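Local coordinates for phosphate binding protein (Planctomyces limnophilus, PDB 4JWO) that probably binds phosphate as a PstS-family periplasmic-type receptor for phosphate transport across the cytoplasmic membrane, at residues Q76-E81 / K305-E310. Numbering follows the deposited sequence.
Sequences QAVAEE and KFLLSE
The Phe306 ring meets helix 72-85 with its edge. Val78 CG1 lies in the ring plane, 3.5 Å from Phe306 CD2, while the Glu81 carboxylate comes to the far end of the same ring, where Glu81 OE2 sits 3.4 Å from Phe306 CZ, near the ring plane but off it. The carboxylate plane is turned 17° from the ring plane, and OE2 approaches the C-H edge at CZ, which may be weakly favourable electrostatically. Leu315 and Lys311 of helix 310-318 also touch the Phe306 side chain. With CG anti to the backbone N (chi1 -180°), the Phe306 ring lies alongside Val78, and the two side chains run antiparallel past one another. The second valine methyl, Val78 CG2, reaches Leu307 CD1 at 3.8 Å, the two side chains roughly perpendicular, so that Val78 packs against two consecutive residues. At the turn between helices 298-308 and 310-318, Phe306 O accepts both Ser309 N (3.2 Å) and, at a short distance, Ser309 OG from one face of its carbonyl plane, and Ser309 is the N-cap of helix 310-318. Leu315 of that helix also touches Val78 and Glu81, while Leu307 continues onto Val139 of strand 134-148. The result is an apolar helix-helix interface, with the exposed Glu81 carboxylate at its margin, between an early and a late helix of one lobe of the bilobal periplasmic-binding-protein fold.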
ATOM      1  N   GLN A  76       3.397   1.886 -12.851  1.00 26.59           N
ATOM      2  CA  GLN A  76       2.999   1.354 -14.152  1.00 28.31           C
ATOM      3  C   GLN A  76       1.973   2.253 -14.834  1.00 35.66           C
ATOM      4  O   GLN A  76       2.040   2.475 -16.044  1.00 33.32           O
ATOM      5  CB  GLN A  76       2.446  -0.068 -14.022  1.00 27.51           C
ATOM      6  CG  GLN A  76       2.102  -0.710 -15.350  1.00 40.64           C
ATOM      7  CD  GLN A  76       3.288  -0.756 -16.299  1.00 51.83           C
ATOM      8  OE1 GLN A  76       4.182  -1.592 -16.152  1.00 58.50           O
ATOM      9  NE2 GLN A  76       3.303   0.149 -17.278  1.00 51.39           N
ATOM     10  N   ALA A  77       1.025   2.766 -14.053  1.00 30.28           N
ATOM     11  CA  ALA A  77      -0.033   3.611 -14.598  1.00 29.03           C
ATOM     12  C   ALA A  77       0.501   4.967 -15.030  1.00 32.99           C
ATOM     13  O   ALA A  77       0.144   5.481 -16.095  1.00 34.22           O
ATOM     14  CB  ALA A  77      -1.150   3.785 -13.583  1.00 30.27           C
ATOM     15  N   VAL A  78       1.347   5.555 -14.192  1.00 32.38           N
ATOM     16  CA  VAL A  78       1.972   6.817 -14.537  1.00 41.11           C
ATOM     17  C   VAL A  78       2.875   6.603 -15.747  1.00 44.31           C
ATOM     18  O   VAL A  78       2.910   7.439 -16.642  1.00 56.20           O
ATOM     19  CB  VAL A  78       2.731   7.441 -13.335  1.00 36.92           C
ATOM     20  CG1 VAL A  78       3.461   8.694 -13.760  1.00 51.15           C
ATOM     21  CG2 VAL A  78       1.755   7.769 -12.216  1.00 38.04           C
ATOM     22  N   ALA A  79       3.558   5.463 -15.804  1.00 45.87           N
ATOM     23  CA  ALA A  79       4.404   5.143 -16.959  1.00 47.03           C
ATOM     24  C   ALA A  79       3.620   5.070 -18.269  1.00 52.19           C
ATOM     25  O   ALA A  79       4.018   5.674 -19.266  1.00 59.58           O
ATOM     26  CB  ALA A  79       5.166   3.848 -16.735  1.00 52.27           C
ATOM     27  N   GLU A  80       2.514   4.330 -18.263  1.00 42.14           N
ATOM     28  CA  GLU A  80       1.691   4.152 -19.460  1.00 43.04           C
ATOM     29  C   GLU A  80       1.183   5.497 -19.977  1.00 45.68           C
ATOM     30  O   GLU A  80       1.179   5.758 -21.180  1.00 45.85           O
ATOM     31  CB  GLU A  80       0.513   3.209 -19.175  1.00 42.29           C
ATOM     32  CG  GLU A  80      -0.503   3.140 -20.305  1.00 51.78           C
ATOM     33  CD  GLU A  80      -1.143   1.771 -20.450  1.00 51.92           C
ATOM     34  OE1 GLU A  80      -1.703   1.490 -21.533  1.00 53.95           O
ATOM     35  OE2 GLU A  80      -1.087   0.977 -19.488  1.00 50.71           O
ATOM     36  N   GLU A  81       0.769   6.350 -19.048  1.00 39.07           N
ATOM     37  CA  GLU A  81       0.273   7.683 -19.369  1.00 40.55           C
ATOM     38  C   GLU A  81       1.419   8.568 -19.833  1.00 48.69           C
ATOM     39  O   GLU A  81       1.317   9.261 -20.848  1.00 54.82           O
ATOM     40  CB  GLU A  81      -0.390   8.299 -18.133  1.00 48.76           C
ATOM     41  CG  GLU A  81      -1.906   8.381 -18.195  1.00 54.77           C
ATOM     42  CD  GLU A  81      -2.384   9.632 -18.903  1.00 63.02           C
ATOM     43  OE1 GLU A  81      -3.303   9.534 -19.744  1.00 68.38           O
ATOM     44  OE2 GLU A  81      -1.842  10.718 -18.609  1.00 66.06           O
ATOM     45  N   LYS A 305       7.593  15.336 -11.818  1.00 37.56           N
ATOM     46  CA  LYS A 305       6.650  16.448 -11.928  1.00 34.54           C
ATOM     47  C   LYS A 305       5.227  15.993 -12.262  1.00 39.42           C
ATOM     48  O   LYS A 305       4.263  16.393 -11.602  1.00 40.64           O
ATOM     49  CB  LYS A 305       7.143  17.460 -12.964  1.00 42.11           C
ATOM     50  CG  LYS A 305       6.185  18.609 -13.212  1.00 43.99           C
ATOM     51  CD  LYS A 305       6.713  19.527 -14.310  1.00 51.43           C
ATOM     52  CE  LYS A 305       5.666  20.544 -14.734  1.00 54.04           C
ATOM     53  NZ  LYS A 305       6.119  21.376 -15.886  1.00 60.34           N
ATOM     54  N   PHE A 306       5.100  15.147 -13.277  1.00 40.60           N
ATOM     55  CA  PHE A 306       3.802  14.597 -13.665  1.00 40.90           C
ATOM     56  C   PHE A 306       3.177  13.805 -12.518  1.00 37.63           C
ATOM     57  O   PHE A 306       1.972  13.879 -12.268  1.00 36.68           O
ATOM     58  CB  PHE A 306       3.959  13.708 -14.901  1.00 43.59           C
ATOM     59  CG  PHE A 306       2.672  13.096 -15.378  1.00 44.65           C
ATOM     60  CD1 PHE A 306       1.743  13.858 -16.066  1.00 47.25           C
ATOM     61  CD2 PHE A 306       2.394  11.762 -15.142  1.00 46.68           C
ATOM     62  CE1 PHE A 306       0.555  13.301 -16.509  1.00 47.11           C
ATOM     63  CE2 PHE A 306       1.206  11.197 -15.583  1.00 47.10           C
ATOM     64  CZ  PHE A 306       0.288  11.971 -16.269  1.00 39.55           C
ATOM     65  N   LEU A 307       4.018  13.056 -11.818  1.00 38.48           N
ATOM     66  CA  LEU A 307       3.597  12.232 -10.694  1.00 36.47           C
ATOM     67  C   LEU A 307       2.955  13.064  -9.576  1.00 36.31           C
ATOM     68  O   LEU A 307       1.969  12.649  -8.964  1.00 32.11           O
ATOM     69  CB  LEU A 307       4.811  11.455 -10.175  1.00 39.84           C
ATOM     70  CG  LEU A 307       4.679  10.462  -9.027  1.00 41.24           C
ATOM     71  CD1 LEU A 307       3.582   9.470  -9.329  1.00 34.60           C
ATOM     72  CD2 LEU A 307       6.010   9.746  -8.810  1.00 44.41           C
ATOM     73  N   LEU A 308       3.507  14.249  -9.331  1.00 34.32           N
ATOM     74  CA  LEU A 308       3.049  15.112  -8.242  1.00 31.18           C
ATOM     75  C   LEU A 308       1.901  16.031  -8.659  1.00 33.71           C
ATOM     76  O   LEU A 308       1.265  16.664  -7.821  1.00 37.75           O
ATOM     77  CB  LEU A 308       4.214  15.967  -7.722  1.00 28.55           C
ATOM     78  CG  LEU A 308       5.462  15.238  -7.215  1.00 32.25           C
ATOM     79  CD1 LEU A 308       6.498  16.229  -6.702  1.00 27.96           C
ATOM     80  CD2 LEU A 308       5.099  14.231  -6.135  1.00 27.55           C
ATOM     81  N   SER A 309       1.648  16.110  -9.958  1.00 31.97           N
ATOM     82  CA  SER A 309       0.630  17.012 -10.488  1.00 36.30           C
ATOM     83  C   SER A 309      -0.773  16.515 -10.173  1.00 38.04           C
ATOM     84  O   SER A 309      -0.945  15.413  -9.659  1.00 33.40           O
ATOM     85  CB  SER A 309       0.786  17.153 -11.999  1.00 42.11           C
ATOM     86  OG  SER A 309       0.528  15.920 -12.642  1.00 40.08           O
ATOM     87  N   GLU A 310      -1.771  17.335 -10.495  1.00 35.06           N
ATOM     88  CA  GLU A 310      -3.168  16.959 -10.303  1.00 39.30           C
ATOM     89  C   GLU A 310      -3.511  15.726 -11.137  1.00 38.73           C
ATOM     90  O   GLU A 310      -4.330  14.900 -10.736  1.00 37.88           O
ATOM     91  CB  GLU A 310      -4.092  18.125 -10.663  1.00 42.95           C
ATOM     92  CG  GLU A 310      -5.572  17.853 -10.418  1.00 46.35           C
ATOM     93  CD  GLU A 310      -5.915  17.692  -8.944  1.00 56.76           C
ATOM     94  OE1 GLU A 310      -5.176  18.220  -8.084  1.00 59.56           O
ATOM     95  OE2 GLU A 310      -6.936  17.038  -8.641  1.00 64.49           O
TER